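PDB 3VG8: TTHB210-like domain-containing protein from Thermus thermophilus, which is of unknown function but assembles into a homodecamer and is controlled by the sigmaE/anti-sigmaE regulatory system. Local coordinates for residues Glu30-Ala35 with Val43-Met48; Phe47-Lys52 with Tyr95-Val100. The protein carries 1 engineered substitution. All coordinates share one frame; numbering follows the deposited sequence.

Contacts 1 and 2 lie on the two sides of strand 42-50, the middle strand of a five-stranded antiparallel sheet, and both are buried. Contact 1 closes the hairpin with strand 33-36 and lies near the centre of the chain, about 4 Å from it. Contact 2, joining strand 94-100 to the same strand, has its centre about 9 Å out. F47 and M48 serve in both, and K44 of contact 1 forms a salt bridge with E98 of contact 2. Contact 1 is marked by a bulge, a cis-proline and packing of proline, valine and two phenylalanines; contact 2 adds a histidine under a selenomethionine and has more residues within reach of a neighbouring subunit.

Contact 1 (Glu30-Ala35 with Val43-Met48); sequences EGPFLA and VKVVFM
F33, L34 and A35 pair with V46, V45 and K44 as antiparallel strands, their axes 4.8 Å apart at the nearest and their directions at 154°. F33 and V46 bond both ways, F33 N to V46 O at 2.8 Å and V46 N to F33 O at 2.7 Å. A35 O faces both V43 and K44, a classic beta bulge; it accepts a 2.7 Å bond from V43 N and a weak one from K44 N. At the other end M48 N donates to a lone pair of E30 O. G31 follows with a phi of 97°, where any CB would jam against that carbonyl oxygen, hence glycine. After a cis peptide, P32 CB lies over one face of the F47 ring, a CH-pi contact 3.7 Å from its centroid. The same CB presses on V45 CG1 at 3.5 Å, a tight fit, while V45 CG2 meets L34 CD2. The other face of the sheet carries F33, whose CE1 touches CG of selenomethionine M48 at 3.7 Å, and A35, whose methyl CB lies against the base of the lysine chain, 3.8 Å from K44 CG. A chi1 of 61° sets that CG between backbone N and carbonyl carbon, with the chain extended beyond. Among the buried side chains of the contact only K44 carries a charge; its ammonium, met by the carboxylates of E107 and E98, is likely to stay charged.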
ATOM      1  N   GLU F  30     -25.453   2.110 -37.598  1.00 33.09           N
ATOM      2  CA  GLU F  30     -24.883   2.917 -36.520  1.00 36.45           C
ATOM      3  C   GLU F  30     -25.444   2.688 -35.123  1.00 38.48           C
ATOM      4  O   GLU F  30     -24.698   2.712 -34.145  1.00 35.10           O
ATOM      5  CB  GLU F  30     -25.015   4.406 -36.817  1.00 27.67           C
ATOM      6  CG  GLU F  30     -24.270   4.875 -38.038  1.00 41.40           C
ATOM      7  CD  GLU F  30     -25.105   4.734 -39.299  1.00 46.89           C
ATOM      8  OE1 GLU F  30     -24.582   5.066 -40.383  1.00 48.20           O
ATOM      9  OE2 GLU F  30     -26.279   4.302 -39.204  1.00 43.32           O
ATOM     10  N   GLY F  31     -26.758   2.512 -35.028  1.00 34.11           N
ATOM     11  CA  GLY F  31     -27.377   2.311 -33.738  1.00 35.11           C
ATOM     12  C   GLY F  31     -27.955   3.594 -33.171  1.00 37.96           C
ATOM     13  O   GLY F  31     -28.573   4.356 -33.902  1.00 40.08           O
ATOM     14  N   PRO F  32     -27.676   3.920 -31.896  1.00 36.83           N
ATOM     15  CA  PRO F  32     -26.843   3.188 -30.937  1.00 35.20           C
ATOM     16  C   PRO F  32     -27.376   1.906 -30.296  1.00 33.93           C
ATOM     17  O   PRO F  32     -28.586   1.667 -30.238  1.00 29.00           O
ATOM     18  CB  PRO F  32     -26.541   4.250 -29.886  1.00 33.33           C
ATOM     19  CG  PRO F  32     -27.838   4.987 -29.811  1.00 35.27           C
ATOM     20  CD  PRO F  32     -28.260   5.118 -31.265  1.00 30.51           C
ATOM     21  N   PHE F  33     -26.434   1.087 -29.828  1.00 25.45           N
ATOM     22  CA  PHE F  33     -26.754  -0.145 -29.134  1.00 23.82           C
ATOM     23  C   PHE F  33     -26.768   0.205 -27.644  1.00 26.97           C
ATOM     24  O   PHE F  33     -25.962   1.022 -27.170  1.00 27.34           O
ATOM     25  CB  PHE F  33     -25.690  -1.208 -29.381  1.00 25.23           C
ATOM     26  CG  PHE F  33     -25.708  -1.785 -30.763  1.00 36.30           C
ATOM     27  CD1 PHE F  33     -25.361  -1.007 -31.861  1.00 32.10           C
ATOM     28  CD2 PHE F  33     -26.032  -3.131 -30.964  1.00 36.78           C
ATOM     29  CE1 PHE F  33     -25.328  -1.558 -33.141  1.00 43.19           C
ATOM     30  CE2 PHE F  33     -25.999  -3.697 -32.242  1.00 32.34           C
ATOM     31  CZ  PHE F  33     -25.646  -2.912 -33.330  1.00 38.25           C
ATOM     32  N   LEU F  34     -27.692  -0.397 -26.908  1.00 27.28           N
ATOM     33  CA  LEU F  34     -27.792  -0.158 -25.481  1.00 28.41           C
ATOM     34  C   LEU F  34     -27.336  -1.441 -24.781  1.00 27.90           C
ATOM     35  O   LEU F  34     -27.833  -2.524 -25.074  1.00 27.64           O
ATOM     36  CB  LEU F  34     -29.233   0.179 -25.112  1.00 26.39           C
ATOM     37  CG  LEU F  34     -29.867   1.312 -25.929  1.00 31.45           C
ATOM     38  CD1 LEU F  34     -31.340   1.449 -25.562  1.00 31.68           C
ATOM     39  CD2 LEU F  34     -29.149   2.624 -25.667  1.00 32.30           C
ATOM     40  N   ALA F  35     -26.375  -1.311 -23.871  1.00 22.15           N
ATOM     41  CA  ALA F  35     -25.844  -2.462 -23.142  1.00 26.45           C
ATOM     42  C   ALA F  35     -26.291  -2.410 -21.689  1.00 28.85           C
ATOM     43  O   ALA F  35     -25.977  -1.461 -20.969  1.00 24.07           O
ATOM     44  CB  ALA F  35     -24.318  -2.482 -23.202  1.00 18.11           C
ATOM     45  N   VAL F  43     -25.959   0.312 -18.888  1.00 24.96           N
ATOM     46  CA  VAL F  43     -24.549   0.593 -18.619  1.00 25.72           C
ATOM     47  C   VAL F  43     -23.918   1.559 -19.626  1.00 25.85           C
ATOM     48  O   VAL F  43     -23.128   2.443 -19.253  1.00 24.57           O
ATOM     49  CB  VAL F  43     -23.739  -0.741 -18.621  1.00 22.66           C
ATOM     50  CG1 VAL F  43     -22.262  -0.487 -18.364  1.00 22.35           C
ATOM     51  CG2 VAL F  43     -24.282  -1.658 -17.527  1.00 26.13           C
ATOM     52  N   LYS F  44     -24.265   1.399 -20.897  1.00 21.97           N
ATOM     53  CA  LYS F  44     -23.681   2.253 -21.928  1.00 28.00           C
ATOM     54  C   LYS F  44     -24.438   2.272 -23.237  1.00 25.06           C
ATOM     55  O   LYS F  44     -25.226   1.386 -23.517  1.00 28.17           O
ATOM     56  CB  LYS F  44     -22.222   1.864 -22.192  1.00 17.53           C
ATOM     57  CG  LYS F  44     -21.982   0.430 -22.698  1.00 27.68           C
ATOM     58  CD  LYS F  44     -20.471   0.197 -22.902  1.00 26.01           C
ATOM     59  CE  LYS F  44     -20.085  -1.260 -23.110  1.00 32.41           C
ATOM     60  NZ  LYS F  44     -18.588  -1.455 -23.134  1.00 29.86           N
ATOM     61  N   VAL F  45     -24.162   3.315 -24.017  1.00 28.03           N
ATOM     62  CA  VAL F  45     -24.760   3.590 -25.314  1.00 19.98           C
ATOM     63  C   VAL F  45     -23.621   3.500 -26.340  1.00 29.71           C
ATOM     64  O   VAL F  45     -22.653   4.269 -26.280  1.00 31.18           O
ATOM     65  CB  VAL F  45     -25.348   5.004 -25.287  1.00 23.80           C
ATOM     66  CG1 VAL F  45     -25.949   5.360 -26.622  1.00 26.81           C
ATOM     67  CG2 VAL F  45     -26.393   5.075 -24.187  1.00 32.67           C
ATOM     68  N   VAL F  46     -23.734   2.569 -27.284  1.00 26.69           N
ATOM     69  CA  VAL F  46     -22.659   2.337 -28.246  1.00 27.22           C
ATOM     70  C   VAL F  46     -22.965   2.641 -29.725  1.00 28.64           C
ATOM     71  O   VAL F  46     -23.853   2.032 -30.305  1.00 28.45           O
ATOM     72  CB  VAL F  46     -22.191   0.861 -28.143  1.00 24.55           C
ATOM     73  CG1 VAL F  46     -21.010   0.601 -29.058  1.00 27.28           C
ATOM     74  CG2 VAL F  46     -21.829   0.526 -26.709  1.00 26.11           C
ATOM     75  N   PHE F  47     -22.235   3.587 -30.314  1.00 28.70           N
ATOM     76  CA  PHE F  47     -22.390   3.915 -31.737  1.00 24.51           C
ATOM     77  C   PHE F  47     -21.336   3.124 -32.515  1.00 27.18           C
ATOM     78  O   PHE F  47     -20.185   3.039 -32.098  1.00 32.98           O
ATOM     79  CB  PHE F  47     -22.169   5.411 -31.991  1.00 22.34           C
ATOM     80  CG  PHE F  47     -23.194   6.280 -31.355  1.00 30.62           C
ATOM     81  CD1 PHE F  47     -23.036   6.723 -30.051  1.00 27.03           C
ATOM     82  CD2 PHE F  47     -24.365   6.601 -32.036  1.00 26.40           C
ATOM     83  CE1 PHE F  47     -24.028   7.467 -29.435  1.00 27.02           C
ATOM     84  CE2 PHE F  47     -25.359   7.344 -31.426  1.00 30.51           C
ATOM     85  CZ  PHE F  47     -25.189   7.776 -30.124  1.00 30.83           C
HETATM   86  N   MSE F  48     -21.732   2.548 -33.642  1.00 25.81           N
HETATM   87  CA  MSE F  48     -20.821   1.766 -34.482  1.00 30.46           C
HETATM   88  C   MSE F  48     -20.488   2.558 -35.729  1.00 32.66           C
HETATM   89  O   MSE F  48     -21.401   2.955 -36.455  1.00 34.44           O
HETATM   90  CB  MSE F  48     -21.496   0.482 -34.952  1.00 35.49           C
HETATM   91  CG  MSE F  48     -21.908  -0.464 -33.864  1.00 64.90           C
HETATM   92 SE   MSE F  48     -20.331  -1.134 -33.042  1.00101.82          SE
HETATM   93  CE  MSE F  48     -19.511  -1.979 -34.600  1.00 81.54           C
TER

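Contact 2 (Phe47-Lys52 with Tyr95-Val100); sequences FMVPLK and YHIELV
F47, M48 and V49 run antiparallel to I97, H96 and Y95, with strand axes 4.8 Å apart at the nearest and directions at 155°. F47 N bonds to I97 O at 2.7 Å and I97 N returns a bond to F47 O at 2.8 Å. V49 and Y95 also bond both ways, though the bond from Y95 N to V49 O is bent to 146° at the hydrogen. Between them M48 and H96 form a non-hydrogen-bonded pair whose side chains lie side by side. The turn at chi2 of M48 (-67°) brings SE over the centre of the imidazole face, 3.3 Å from its centroid, and CE reaches H96 CE1 at 3.3 Å, a Met-aromatic contact with selenium for sulfur. An alanine in place of H96 removes the ring, and the end of M48 would probably be freer to turn without that flat surface. The opposite face is apolar across the contact, and beta-branched V49 and I97 suit the extended strands that fill it: F47 CB meets I97 CB at 4.1 Å, L99 CD1 lies at the edge of the F47 ring, and V49 CG2 sits 3.9 Å from Y95 CB. Here a neighbouring subunit closes in, its I97 against I97 and its H58 O bonded to the hydroxyl that Y95 brings. Such are adjacent inner strands of an antiparallel sheet, one face of which also packs between subunits.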
ATOM      1  N   PHE F  47     -22.235   3.587 -30.314  1.00 28.70           N
ATOM      2  CA  PHE F  47     -22.390   3.915 -31.737  1.00 24.51           C
ATOM      3  C   PHE F  47     -21.336   3.124 -32.515  1.00 27.18           C
ATOM      4  O   PHE F  47     -20.185   3.039 -32.098  1.00 32.98           O
ATOM      5  CB  PHE F  47     -22.169   5.411 -31.991  1.00 22.34           C
ATOM      6  CG  PHE F  47     -23.194   6.280 -31.355  1.00 30.62           C
ATOM      7  CD1 PHE F  47     -23.036   6.723 -30.051  1.00 27.03           C
ATOM      8  CD2 PHE F  47     -24.365   6.601 -32.036  1.00 26.40           C
ATOM      9  CE1 PHE F  47     -24.028   7.467 -29.435  1.00 27.02           C
ATOM     10  CE2 PHE F  47     -25.359   7.344 -31.426  1.00 30.51           C
ATOM     11  CZ  PHE F  47     -25.189   7.776 -30.124  1.00 30.83           C
HETATM   12  N   MSE F  48     -21.732   2.548 -33.642  1.00 25.81           N
HETATM   13  CA  MSE F  48     -20.821   1.766 -34.482  1.00 30.46           C
HETATM   14  C   MSE F  48     -20.488   2.558 -35.729  1.00 32.66           C
HETATM   15  O   MSE F  48     -21.401   2.955 -36.455  1.00 34.44           O
HETATM   16  CB  MSE F  48     -21.496   0.482 -34.952  1.00 35.49           C
HETATM   17  CG  MSE F  48     -21.908  -0.464 -33.864  1.00 64.90           C
HETATM   18 SE   MSE F  48     -20.331  -1.134 -33.042  1.00101.82          SE
HETATM   19  CE  MSE F  48     -19.511  -1.979 -34.600  1.00 81.54           C
ATOM     20  N   VAL F  49     -19.201   2.796 -35.990  1.00 34.02           N
ATOM     21  CA  VAL F  49     -18.810   3.506 -37.206  1.00 28.52           C
ATOM     22  C   VAL F  49     -17.640   2.854 -37.927  1.00 29.95           C
ATOM     23  O   VAL F  49     -16.628   2.499 -37.311  1.00 30.12           O
ATOM     24  CB  VAL F  49     -18.450   5.009 -36.945  1.00 31.55           C
ATOM     25  CG1 VAL F  49     -19.655   5.734 -36.361  1.00 44.32           C
ATOM     26  CG2 VAL F  49     -17.257   5.125 -36.031  1.00 33.23           C
ATOM     27  N   PRO F  50     -17.757   2.692 -39.257  1.00 26.51           N
ATOM     28  CA  PRO F  50     -16.663   2.076 -40.017  1.00 29.58           C
ATOM     29  C   PRO F  50     -15.551   3.103 -40.149  1.00 27.97           C
ATOM     30  O   PRO F  50     -15.818   4.283 -40.396  1.00 29.67           O
ATOM     31  CB  PRO F  50     -17.295   1.759 -41.385  1.00 26.76           C
ATOM     32  CG  PRO F  50     -18.802   1.910 -41.163  1.00 28.41           C
ATOM     33  CD  PRO F  50     -18.891   3.014 -40.136  1.00 26.46           C
ATOM     34  N   LEU F  51     -14.321   2.659 -39.956  1.00 28.33           N
ATOM     35  CA  LEU F  51     -13.160   3.525 -40.053  1.00 27.66           C
ATOM     36  C   LEU F  51     -13.096   4.168 -41.442  1.00 34.92           C
ATOM     37  O   LEU F  51     -12.780   5.360 -41.587  1.00 30.29           O
ATOM     38  CB  LEU F  51     -11.883   2.707 -39.800  1.00 28.83           C
ATOM     39  CG  LEU F  51     -10.538   3.450 -39.903  1.00 34.85           C
ATOM     40  CD1 LEU F  51     -10.502   4.616 -38.938  1.00 32.71           C
ATOM     41  CD2 LEU F  51      -9.406   2.485 -39.612  1.00 40.09           C
ATOM     42  N   LYS F  52     -13.409   3.385 -42.468  1.00 32.54           N
ATOM     43  CA  LYS F  52     -13.363   3.908 -43.827  1.00 31.47           C
ATOM     44  C   LYS F  52     -14.233   5.147 -44.009  1.00 32.01           C
ATOM     45  O   LYS F  52     -13.840   6.064 -44.727  1.00 35.35           O
ATOM     46  CB  LYS F  52     -13.781   2.846 -44.846  1.00 29.41           C
ATOM     47  CG  LYS F  52     -13.580   3.332 -46.294  1.00 37.72           C
ATOM     48  CD  LYS F  52     -13.876   2.262 -47.321  1.00 35.01           C
ATOM     49  CE  LYS F  52     -15.367   2.003 -47.420  1.00 47.60           C
ATOM     50  NZ  LYS F  52     -15.670   0.885 -48.355  1.00 61.00           N
ATOM     51  N   TYR F  95     -15.179   1.407 -35.288  1.00 29.50           N
ATOM     52  CA  TYR F  95     -14.891   2.002 -33.998  1.00 24.96           C
ATOM     53  C   TYR F  95     -16.211   1.991 -33.236  1.00 28.44           C
ATOM     54  O   TYR F  95     -17.302   2.196 -33.812  1.00 27.32           O
ATOM     55  CB  TYR F  95     -14.327   3.424 -34.116  1.00 27.71           C
ATOM     56  CG  TYR F  95     -12.849   3.481 -33.783  1.00 29.42           C
ATOM     57  CD1 TYR F  95     -12.403   3.624 -32.457  1.00 23.33           C
ATOM     58  CD2 TYR F  95     -11.894   3.308 -34.783  1.00 27.37           C
ATOM     59  CE1 TYR F  95     -11.025   3.589 -32.150  1.00 17.74           C
ATOM     60  CE2 TYR F  95     -10.549   3.270 -34.497  1.00 20.19           C
ATOM     61  CZ  TYR F  95     -10.112   3.409 -33.180  1.00 23.59           C
ATOM     62  OH  TYR F  95      -8.756   3.340 -32.927  1.00 25.25           O
ATOM     63  N   HIS F  96     -16.116   1.656 -31.959  1.00 22.70           N
ATOM     64  CA  HIS F  96     -17.281   1.633 -31.097  1.00 28.21           C
ATOM     65  C   HIS F  96     -17.154   2.907 -30.302  1.00 26.14           C
ATOM     66  O   HIS F  96     -16.193   3.074 -29.573  1.00 27.91           O
ATOM     67  CB  HIS F  96     -17.236   0.444 -30.126  1.00 28.49           C
ATOM     68  CG  HIS F  96     -17.546  -0.877 -30.755  1.00 36.77           C
ATOM     69  ND1 HIS F  96     -16.909  -1.337 -31.888  1.00 50.81           N
ATOM     70  CD2 HIS F  96     -18.395  -1.863 -30.377  1.00 43.32           C
ATOM     71  CE1 HIS F  96     -17.351  -2.548 -32.181  1.00 47.96           C
ATOM     72  NE2 HIS F  96     -18.254  -2.889 -31.280  1.00 47.52           N
ATOM     73  N   ILE F  97     -18.100   3.819 -30.445  1.00 24.73           N
ATOM     74  CA  ILE F  97     -18.030   5.043 -29.676  1.00 22.97           C
ATOM     75  C   ILE F  97     -19.045   4.811 -28.566  1.00 25.14           C
ATOM     76  O   ILE F  97     -20.253   4.689 -28.802  1.00 26.72           O
ATOM     77  CB  ILE F  97     -18.406   6.266 -30.525  1.00 28.21           C
ATOM     78  CG1 ILE F  97     -17.599   6.265 -31.830  1.00 28.39           C
ATOM     79  CG2 ILE F  97     -18.108   7.525 -29.757  1.00 20.76           C
ATOM     80  CD1 ILE F  97     -16.113   6.379 -31.620  1.00 26.89           C
ATOM     81  N   GLU F  98     -18.536   4.749 -27.350  1.00 23.51           N
ATOM     82  CA  GLU F  98     -19.355   4.441 -26.203  1.00 24.79           C
ATOM     83  C   GLU F  98     -19.544   5.573 -25.191  1.00 26.29           C
ATOM     84  O   GLU F  98     -18.584   6.217 -24.765  1.00 30.26           O
ATOM     85  CB  GLU F  98     -18.757   3.215 -25.488  1.00 27.46           C
ATOM     86  CG  GLU F  98     -18.065   2.202 -26.404  1.00 31.44           C
ATOM     87  CD  GLU F  98     -17.755   0.878 -25.696  1.00 38.67           C
ATOM     88  OE1 GLU F  98     -17.197   0.899 -24.575  1.00 34.46           O
ATOM     89  OE2 GLU F  98     -18.073  -0.188 -26.269  1.00 34.86           O
ATOM     90  N   LEU F  99     -20.801   5.797 -24.834  1.00 24.13           N
ATOM     91  CA  LEU F  99     -21.184   6.782 -23.825  1.00 30.26           C
ATOM     92  C   LEU F  99     -21.490   5.899 -22.608  1.00 26.87           C
ATOM     93  O   LEU F  99     -22.520   5.234 -22.573  1.00 27.87           O
ATOM     94  CB  LEU F  99     -22.438   7.538 -24.277  1.00 24.21           C
ATOM     95  CG  LEU F  99     -22.183   8.769 -25.153  1.00 37.48           C
ATOM     96  CD1 LEU F  99     -21.389   8.369 -26.378  1.00 32.83           C
ATOM     97  CD2 LEU F  99     -23.511   9.422 -25.546  1.00 35.70           C
ATOM     98  N   VAL F 100     -20.589   5.894 -21.629  1.00 25.41           N
ATOM     99  CA  VAL F 100     -20.713   5.041 -20.451  1.00 21.36           C
ATOM    100  C   VAL F 100     -21.328   5.772 -19.268  1.00 19.25           C
ATOM    101  O   VAL F 100     -20.876   6.822 -18.879  1.00 25.46           O
ATOM    102  CB  VAL F 100     -19.323   4.442 -20.082  1.00 20.49           C
ATOM    103  CG1 VAL F 100     -19.491   3.310 -19.067  1.00 23.50           C
ATOM    104  CG2 VAL F 100     -18.626   3.921 -21.361  1.00 14.17           C
TER